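Local atomic coordinates of nucleoporin-like protein RIP (Homo sapiens, PDB entry 2OLM), a protein that promotes vesicle docking or fusion during acrosome formation and serves HIV-1 Rev as a cofactor in viral RNA movement, this fragment being its zinc-binding Arf-GAP domain. Residues K14-M19 and K65-T70; M41-F46 and E86-I91. One frame throughout, in Å; residues are numbered along the deposited sequence. Where two conformers were deposited one is given.

Contacts 1 and 2 lie in the Arf-GAP domain, with centres about 15 Å apart. Along the chain their segments alternate: 14-19, 41-46, 65-70, 86-91. Both reach the three-stranded antiparallel sheet, whose outer strands are 45-47 and 64-66. Contact 1 sets helix 3-20 against the chain at the end of strand 64-66. Contact 2 sets helix 84-92 against the turn that leads into strand 45-47. Phe46, in segment 41-46, packs on Leu16, Met19 and Ile67 of contact 1, and Met41 packs on Lys65. The two contacts thus bring helices 3-20 and 84-92 against the sheet beside the zinc site, the zinc being about 11 Å from the Ile67 side chain and about 9 Å from that of Ser45.

Contact 1 (K14-M19 and K65-T70); sequences KMLRDM and KSISMT
Leu16 and Arg17 of helix 3-20 both meet Ile67, which lies just beyond strand 64-66. Leu16 touches with one methyl branch. Its CD2 lies 3.6 Å from Ile67 O and 4.0 Å from Ile67 CG2, so it covers both backbone and side chain. Leu16 CG is anti to the backbone N (chi1 -178°), which places CD2 against the Ile67 backbone. Arg17 adds a different kind of contact. Its guanidinium lies with one face over the Ile67 methyl, NH2 being 3.7 Å from Ile67 CG2. The chain of Arg17 bends at chi2 (-66°), and this brings the flat group over Ile67. Ser68 is on the margin, with its CA 4.5 Å from Arg17 NH2.

The turn that presents Ile67 is held by its own bonds. Ser66 OG accepts from Met69 N at 3.0 Å, an ST motif. Ser66 O takes two donors from Thr70. The hydroxyl OG1 reaches it at 2.8 Å, in the carbonyl plane and on a lone pair, and the backbone N reaches it at 3.2 Å. The polar end of Arg17 has a stronger partner elsewhere, because NH1 forms a salt bridge with Glu10 of the second subunit. That bridge probably helps keep the guanidinium over Ile67.

Phe72 packs on Leu16. Backbone bonds tie Lys65 to Val39 and Ile67 to Thr37. On helix 3-20, Met15 and Met19 pack on helix 74-82. Helix 3-20 therefore packs both on helix 74-82 and on the turn that follows strand 64-66.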
loop_
_atom_site.group_PDB
_atom_site.type_symbol
_atom_site.label_atom_id
_atom_site.label_comp_id
_atom_site.label_asym_id
_atom_site.label_seq_id
_atom_site.Cartn_x
_atom_site.Cartn_y
_atom_site.Cartn_z
ATOM N N LYS A 14 -1.820 6.149 0.091
ATOM C CA LYS A 14 -0.612 6.983 0.044
ATOM C C LYS A 14 -0.353 7.640 1.428
ATOM O O LYS A 14 0.781 7.624 1.963
ATOM C CB LYS A 14 -0.751 8.031 -1.067
ATOM C CG LYS A 14 0.461 8.961 -1.166
ATOM C CD LYS A 14 0.281 10.120 -2.176
ATOM C CE LYS A 14 1.462 11.102 -2.068
ATOM N NZ LYS A 14 1.278 12.414 -2.824
ATOM N N MET A 15 -1.432 8.172 2.004
ATOM C CA MET A 15 -1.357 8.790 3.343
ATOM C C MET A 15 -0.933 7.771 4.406
ATOM O O MET A 15 -0.114 8.064 5.256
ATOM C CB MET A 15 -2.712 9.407 3.703
ATOM C CG MET A 15 -3.077 10.601 2.882
ATOM S SD MET A 15 -4.847 11.027 2.930
ATOM C CE MET A 15 -4.949 12.073 4.399
ATOM N N LEU A 16 -1.462 6.574 4.315
ATOM C CA LEU A 16 -1.114 5.478 5.212
ATOM C C LEU A 16 0.366 5.117 5.135
ATOM O O LEU A 16 1.066 4.954 6.150
ATOM C CB LEU A 16 -2.004 4.268 4.879
ATOM C CG LEU A 16 -1.825 3.039 5.732
ATOM C CD1 LEU A 16 -2.169 3.365 7.201
ATOM C CD2 LEU A 16 -2.727 1.924 5.184
ATOM N N ARG A 17 0.878 5.016 3.912
ATOM C CA ARG A 17 2.288 4.658 3.724
ATOM C C ARG A 17 3.273 5.789 4.072
ATOM O O ARG A 17 4.429 5.520 4.429
ATOM C CB ARG A 17 2.481 4.161 2.302
ATOM C CG ARG A 17 1.726 2.874 2.004
ATOM C CD ARG A 17 2.239 1.678 2.801
ATOM N NE ARG A 17 1.383 0.514 2.610
ATOM C CZ ARG A 17 1.464 -0.582 3.355
ATOM N NH1 ARG A 17 2.358 -0.648 4.304
ATOM N NH2 ARG A 17 0.668 -1.594 3.147
ATOM N N ASP A 18 2.811 7.035 4.003
ATOM C CA ASP A 18 3.539 8.143 4.593
ATOM C C ASP A 18 3.731 7.866 6.093
ATOM O O ASP A 18 4.827 8.026 6.624
ATOM C CB ASP A 18 2.829 9.465 4.348
ATOM C CG ASP A 18 3.600 10.663 4.890
ATOM O OD1 ASP A 18 4.526 11.154 4.197
ATOM O OD2 ASP A 18 3.269 11.107 6.023
ATOM N N MET A 19 2.675 7.409 6.764
ATOM C CA MET A 19 2.755 7.162 8.193
ATOM C C MET A 19 3.525 5.916 8.516
ATOM O O MET A 19 4.308 5.905 9.473
ATOM C CB MET A 19 1.357 7.034 8.796
ATOM C CG MET A 19 0.662 8.374 8.970
ATOM S SD MET A 19 -0.967 8.234 9.743
ATOM C CE MET A 19 -1.953 7.750 8.318
ATOM N N LYS A 65 -7.301 -3.184 12.880
ATOM C CA LYS A 65 -7.639 -3.291 11.488
ATOM C C LYS A 65 -6.371 -3.501 10.679
ATOM O O LYS A 65 -5.316 -2.897 10.921
ATOM C CB LYS A 65 -8.330 -2.038 11.013
ATOM C CG LYS A 65 -9.647 -1.777 11.736
ATOM C CD LYS A 65 -10.463 -0.666 11.066
ATOM C CE LYS A 65 -11.779 -0.488 11.725
ATOM N NZ LYS A 65 -12.711 0.325 10.851
ATOM N N SER A 66 -6.458 -4.386 9.689
ATOM C CA SER A 66 -5.304 -4.768 8.858
ATOM C C SER A 66 -4.807 -3.591 8.037
ATOM O O SER A 66 -5.582 -2.935 7.383
ATOM C CB SER A 66 -5.734 -5.875 7.933
ATOM O OG SER A 66 -4.758 -6.067 6.904
ATOM N N ILE A 67 -3.498 -3.353 8.097
ATOM C CA ILE A 67 -2.907 -2.286 7.284
ATOM C C ILE A 67 -3.131 -2.496 5.793
ATOM O O ILE A 67 -3.512 -1.561 5.078
ATOM C CB ILE A 67 -1.411 -2.110 7.607
ATOM C CG1 ILE A 67 -1.244 -1.591 9.054
ATOM C CG2 ILE A 67 -0.726 -1.179 6.595
ATOM C CD1 ILE A 67 0.155 -1.511 9.523
ATOM N N SER A 68 -2.948 -3.726 5.356
ATOM C CA SER A 68 -2.991 -4.020 3.903
ATOM C C SER A 68 -4.382 -4.330 3.374
ATOM O O SER A 68 -4.619 -4.180 2.168
ATOM C CB SER A 68 -2.082 -5.181 3.597
ATOM O OG SER A 68 -2.543 -6.326 4.232
ATOM N N MET A 69 -5.328 -4.731 4.231
ATOM C CA MET A 69 -6.590 -5.209 3.724
ATOM C C MET A 69 -7.794 -4.329 4.038
ATOM O O MET A 69 -8.867 -4.500 3.460
ATOM C CB MET A 69 -6.789 -6.641 4.228
ATOM C CG MET A 69 -5.451 -7.539 4.100
ATOM S SD MET A 69 -5.636 -9.329 4.351
ATOM C CE MET A 69 -6.858 -9.206 3.284
ATOM N N THR A 70 -7.648 -3.372 4.941
ATOM C CA THR A 70 -8.790 -2.522 5.306
ATOM C C THR A 70 -8.924 -1.374 4.321
ATOM O O THR A 70 -7.938 -0.804 3.865
ATOM C CB THR A 70 -8.581 -1.938 6.723
ATOM O OG1 THR A 70 -8.341 -3.001 7.636
ATOM C CG2 THR A 70 -9.760 -1.115 7.198
#

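Contact 2 (M41-F46 and E86-I91); sequences MTVGSF and EVCKQI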
loop_
_atom_site.group_PDB
_atom_site.type_symbol
_atom_site.label_atom_id
_atom_site.label_comp_id
_atom_site.label_asym_id
_atom_site.label_seq_id
_atom_site.Cartn_x
_atom_site.Cartn_y
_atom_site.Cartn_z
ATOM N N MET A 41 -7.005 1.126 16.205
ATOM C CA MET A 41 -7.834 2.324 16.092
ATOM C C MET A 41 -8.333 2.873 17.409
ATOM O O MET A 41 -8.715 4.023 17.486
ATOM C CB MET A 41 -9.055 2.034 15.173
ATOM C CG MET A 41 -8.685 1.970 13.663
ATOM S SD MET A 41 -7.875 3.454 13.016
ATOM C CE MET A 41 -8.933 4.696 13.561
ATOM N N THR A 42 -8.313 2.065 18.449
ATOM C CA THR A 42 -8.691 2.521 19.780
ATOM C C THR A 42 -7.774 3.602 20.291
ATOM O O THR A 42 -8.243 4.586 20.878
ATOM C CB THR A 42 -8.769 1.322 20.749
ATOM O OG1 THR A 42 -9.805 0.425 20.325
ATOM C CG2 THR A 42 -9.001 1.766 22.203
ATOM N N VAL A 43 -6.452 3.451 20.075
ATOM C CA VAL A 43 -5.501 4.444 20.517
ATOM C C VAL A 43 -4.735 5.153 19.407
ATOM O O VAL A 43 -4.082 6.174 19.679
ATOM C CB VAL A 43 -4.484 3.904 21.523
ATOM C CG1 VAL A 43 -5.204 3.322 22.757
ATOM C CG2 VAL A 43 -3.532 2.881 20.903
ATOM N N GLY A 44 -4.820 4.660 18.160
ATOM C CA GLY A 44 -4.106 5.290 17.046
ATOM C C GLY A 44 -2.676 4.836 16.862
ATOM O O GLY A 44 -1.810 5.648 16.513
ATOM N N SER A 45 -2.406 3.564 17.106
ATOM C CA SER A 45 -1.052 2.994 17.049
ATOM C C SER A 45 -0.955 1.992 15.922
ATOM O O SER A 45 -1.949 1.554 15.340
ATOM C CB SER A 45 -0.679 2.309 18.362
ATOM O OG SER A 45 -1.576 1.254 18.595
ATOM N N PHE A 46 0.287 1.605 15.644
ATOM C CA PHE A 46 0.632 0.583 14.641
ATOM C C PHE A 46 1.240 -0.578 15.354
ATOM O O PHE A 46 2.235 -0.414 16.073
ATOM C CB PHE A 46 1.618 1.180 13.592
ATOM C CG PHE A 46 1.036 2.267 12.774
ATOM C CD1 PHE A 46 0.561 2.014 11.502
ATOM C CD2 PHE A 46 0.911 3.542 13.259
ATOM C CE1 PHE A 46 -0.023 3.013 10.743
ATOM C CE2 PHE A 46 0.334 4.534 12.505
ATOM C CZ PHE A 46 -0.117 4.275 11.238
ATOM N N GLU A 86 4.630 7.689 17.985
ATOM C CA GLU A 86 5.353 8.695 18.782
ATOM C C GLU A 86 4.398 9.424 19.718
ATOM O O GLU A 86 4.668 9.535 20.942
ATOM C CB GLU A 86 6.095 9.683 17.906
ATOM C CG GLU A 86 6.960 10.672 18.725
ATOM C CD GLU A 86 7.745 11.612 17.817
ATOM O OE1 GLU A 86 7.249 11.898 16.703
ATOM O OE2 GLU A 86 8.847 12.074 18.234
ATOM N N VAL A 87 3.278 9.920 19.192
ATOM C CA VAL A 87 2.237 10.530 20.028
ATOM C C VAL A 87 1.784 9.539 21.096
ATOM O O VAL A 87 1.667 9.877 22.281
ATOM C CB VAL A 87 1.056 10.999 19.194
ATOM C CG1 VAL A 87 -0.162 11.361 20.061
ATOM C CG2 VAL A 87 1.467 12.184 18.340
ATOM N N CYS A 88 1.515 8.296 20.726
ATOM C CA CYS A 88 1.061 7.295 21.698
ATOM C C CYS A 88 2.122 7.025 22.769
ATOM O O CYS A 88 1.785 6.766 23.931
ATOM C CB CYS A 88 0.663 5.983 21.017
ATOM S SG CYS A 88 -0.909 6.095 20.091
ATOM N N LYS A 89 3.403 7.029 22.399
ATOM C CA LYS A 89 4.498 6.784 23.365
ATOM C C LYS A 89 4.460 7.831 24.478
ATOM O O LYS A 89 4.635 7.522 25.666
ATOM C CB LYS A 89 5.855 6.854 22.660
ATOM C CG LYS A 89 7.062 6.714 23.557
ATOM C CD LYS A 89 8.360 6.960 22.745
ATOM N N GLN A 90 4.222 9.074 24.084
ATOM C CA GLN A 90 4.230 10.164 25.047
ATOM C C GLN A 90 3.069 10.067 26.050
ATOM O O GLN A 90 3.160 10.590 27.177
ATOM C CB GLN A 90 4.209 11.494 24.316
ATOM C CG GLN A 90 5.455 11.716 23.430
ATOM C CD GLN A 90 6.736 11.717 24.233
ATOM O OE1 GLN A 90 6.755 12.200 25.362
ATOM N NE2 GLN A 90 7.802 11.141 23.679
ATOM N N ILE A 91 1.987 9.402 25.658
ATOM C CA ILE A 91 0.791 9.219 26.494
ATOM C C ILE A 91 0.913 7.917 27.287
ATOM O O ILE A 91 1.147 7.918 28.495
ATOM C CB ILE A 91 -0.501 9.228 25.616
ATOM C CG1 ILE A 91 -0.635 10.596 24.945
ATOM C CG2 ILE A 91 -1.737 8.856 26.461
ATOM C CD1 ILE A 91 -1.620 10.603 23.741
#
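Cys88 SG stands beside its backbone N and anti to its carbonyl carbon (chi1 -72°), and this sends the sulfur from helix 84-92 into the turn at Val43, Gly44 and Ser45. With OG between its backbone N and carbonyl carbon, Ser45 meets the sulfur with CB, at 4.2 Å from Cys88 SG, while its OG is 5.1 Å from the same SG.

The nearest approach is made by a backbone oxygen. Val43 O lies 3.2 Å from Cys88 SG, and the C=O...S angle is about 122°. Gly44 O is 3.7 Å from Cys88 SG, with the sulfur nearly at right angles to that C=O bond. Val43 CG2 adds an apolar contact at 4.2 Å from Cys88 SG. Within 86-91, Cys88 alone reaches the turn. Asn85 and Trp92 of the same helix pack on Ser45 and Val43.

Gly44 has a positive phi (86°). This suits a residue without a CB, which would press here on Val43 O. Together with Ser45 it faces Asn40 in a G1 beta bulge, where strand 45-47 pairs with strand 38-40. Two neighbouring bonds probably help to hold the turn beside the helix: Gly44 pairs through its backbone with Gly84, and Phe46 N donates to Asn85 OD1. Phe29 also packs on Cys88.

All four touching residues are buried. Cys88 is not among the zinc ligands, although this turn belongs to the predicted zinc finger. Its sulfur is packed against two carbonyl oxygens as well as the Val43 methyl and Ser45 CB, a mixed polar and apolar setting. With those oxygens close by, it probably stays a neutral thiol.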